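Local structure of cysteine desulfurase (Fervidobacterium islandicum, 6A6E) at residues L318-L323 / S341-V346. The protein probably removes sulfur from cysteine with the help of pyridoxal-5'-phosphate, as a SufS-type cysteine desulfurase of the class-V aminotransferase family. Numbering follows the deposited sequence.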
loop_
_atom_site.group_PDB
_atom_site.type_symbol
_atom_site.label_atom_id
_atom_site.label_comp_id
_atom_site.label_asym_id
_atom_site.label_seq_id
_atom_site.Cartn_x
_atom_site.Cartn_y
_atom_site.Cartn_z
ATOM N N LEU A 318 24.178 -8.684 19.785
ATOM C CA LEU A 318 23.760 -9.928 19.177
ATOM C C LEU A 318 24.526 -10.193 17.906
ATOM O O LEU A 318 24.903 -11.312 17.670
ATOM C CB LEU A 318 22.279 -9.919 18.826
ATOM C CG LEU A 318 21.318 -10.009 19.963
ATOM C CD1 LEU A 318 19.916 -9.817 19.396
ATOM C CD2 LEU A 318 21.470 -11.367 20.632
ATOM N N SER A 319 24.715 -9.157 17.098
ATOM C CA SER A 319 25.426 -9.271 15.834
ATOM C C SER A 319 26.861 -9.717 16.002
ATOM O O SER A 319 27.347 -10.552 15.208
ATOM C CB SER A 319 25.463 -7.951 15.052
ATOM O OG SER A 319 24.172 -7.456 14.801
ATOM N N ASN A 320 27.565 -9.104 16.955
ATOM C CA ASN A 320 28.944 -9.477 17.249
ATOM C C ASN A 320 29.029 -10.917 17.692
ATOM O O ASN A 320 29.833 -11.639 17.187
ATOM C CB ASN A 320 29.551 -8.578 18.295
ATOM C CG ASN A 320 29.644 -7.146 17.818
ATOM O OD1 ASN A 320 29.645 -6.876 16.631
ATOM N ND2 ASN A 320 29.710 -6.228 18.735
ATOM N N TYR A 321 28.188 -11.333 18.618
ATOM C CA TYR A 321 28.101 -12.741 19.025
ATOM C C TYR A 321 27.754 -13.730 17.868
ATOM O O TYR A 321 28.342 -14.793 17.735
ATOM C CB TYR A 321 27.096 -12.866 20.129
ATOM C CG TYR A 321 27.093 -14.221 20.817
ATOM C CD1 TYR A 321 28.078 -14.574 21.796
ATOM C CD2 TYR A 321 26.075 -15.117 20.572
ATOM C CE1 TYR A 321 28.027 -15.810 22.419
ATOM C CE2 TYR A 321 26.020 -16.358 21.165
ATOM C CZ TYR A 321 26.983 -16.703 22.106
ATOM O OH TYR A 321 26.818 -17.938 22.696
ATOM N N LEU A 322 26.795 -13.379 17.026
ATOM C CA LEU A 322 26.455 -14.242 15.880
ATOM C C LEU A 322 27.676 -14.364 14.984
ATOM O O LEU A 322 28.072 -15.480 14.609
ATOM C CB LEU A 322 25.268 -13.666 15.076
ATOM C CG LEU A 322 24.952 -14.324 13.734
ATOM C CD1 LEU A 322 24.560 -15.800 13.950
ATOM C CD2 LEU A 322 23.816 -13.549 13.044
ATOM N N LEU A 323 28.283 -13.241 14.614
ATOM C CA LEU A 323 29.408 -13.321 13.710
ATOM C C LEU A 323 30.615 -14.090 14.338
ATOM O O LEU A 323 31.227 -14.901 13.667
ATOM C CB LEU A 323 29.801 -11.938 13.283
ATOM C CG LEU A 323 30.843 -11.860 12.168
ATOM C CD1 LEU A 323 30.231 -12.193 10.821
ATOM C CD2 LEU A 323 31.375 -10.449 12.130
ATOM N N SER A 341 31.655 -2.848 10.678
ATOM C CA SER A 341 30.600 -2.512 9.713
ATOM C C SER A 341 29.551 -3.650 9.526
ATOM O O SER A 341 28.427 -3.378 9.055
ATOM C CB SER A 341 31.159 -2.073 8.343
ATOM O OG SER A 341 31.537 -3.202 7.527
ATOM N N HIS A 342 29.877 -4.879 9.920
ATOM C CA HIS A 342 28.993 -6.024 9.661
ATOM C C HIS A 342 27.974 -6.093 10.766
ATOM O O HIS A 342 28.337 -6.284 11.912
ATOM C CB HIS A 342 29.811 -7.334 9.607
ATOM C CG HIS A 342 29.064 -8.500 9.027
ATOM N ND1 HIS A 342 29.600 -9.294 8.036
ATOM C CD2 HIS A 342 27.836 -9.015 9.305
ATOM C CE1 HIS A 342 28.723 -10.236 7.709
ATOM N NE2 HIS A 342 27.647 -10.087 8.465
ATOM N N LYS A 343 26.698 -5.889 10.466
ATOM C CA LYS A 343 25.670 -5.948 11.506
ATOM C C LYS A 343 24.456 -6.699 11.052
ATOM O O LYS A 343 24.317 -6.933 9.890
ATOM C CB LYS A 343 25.250 -4.510 11.878
ATOM C CG LYS A 343 26.382 -3.700 12.540
ATOM C CD LYS A 343 26.358 -3.958 14.031
ATOM C CE LYS A 343 27.532 -3.386 14.838
ATOM N NZ LYS A 343 28.896 -3.743 14.354
ATOM N N SER A 344 23.632 -7.138 12.004
ATOM C CA SER A 344 22.244 -7.620 11.804
ATOM C C SER A 344 22.134 -9.045 11.324
ATOM O O SER A 344 21.186 -9.742 11.715
ATOM C CB SER A 344 21.469 -6.827 10.728
ATOM O OG SER A 344 21.242 -5.581 11.179
ATOM N N LEU A 345 23.013 -9.434 10.409
ATOM C CA LEU A 345 22.848 -10.683 9.692
ATOM C C LEU A 345 24.138 -11.268 9.141
ATOM O O LEU A 345 25.082 -10.540 8.843
ATOM C CB LEU A 345 21.883 -10.440 8.517
ATOM C CG LEU A 345 22.327 -9.421 7.449
ATOM C CD1 LEU A 345 23.100 -10.104 6.349
ATOM C CD2 LEU A 345 21.161 -8.583 6.864
ATOM N N VAL A 346 24.103 -12.595 8.947
ATOM C CA VAL A 346 25.198 -13.359 8.421
ATOM C C VAL A 346 24.703 -14.268 7.340
ATOM O O VAL A 346 23.860 -15.114 7.585
ATOM C CB VAL A 346 25.843 -14.206 9.554
ATOM C CG1 VAL A 346 27.028 -15.063 9.035
ATOM C CG2 VAL A 346 26.367 -13.249 10.570
#
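Ser319, Leu322 and Leu323 of helix 308-327 face the loop 341-344 and the start of strand 345-350, a helix-on-sheet packing in the smaller, C-terminal domain of this fold-type I PLP enzyme. One hydrogen bond joins the two segments: Ser344 N donates to Ser319 OG at 2.9 Å, nearly straight at 163°. That hydroxyl stands beside its own backbone N, anti to the carbonyl carbon (chi1 -57°), and also bonds Val315 O one turn back in the helix. The Ser344 side chain leaves the backbone away from the helix and lies about 9 Å from a bound PLP; its OG makes a weak hydrogen bond with Gln185 NE2. Among the apolar contacts, Leu322 CD2 meets Val346 CG2 at 3.6 Å, the two side chains running antiparallel as they pass, while helix 407-423 packs on Leu322 through Ile410 and Leu413. Leu323 CD1 touches the same valine methyl and makes a CH-pi contact with His342, lying over the centre of the ring face, 4.0 Å from the centroid. The imidazole is held at both nitrogens, ND1 by Pro337 O and NE2 by Leu345 O. An alanine at His342 would probably leave those two carbonyls without this partner and open a gap beneath Leu323 CD1. The NE2 bond to Leu345 O is short, 2.6 Å, and bent at the hydrogen to 138°, with the oxygen close to the ring plane.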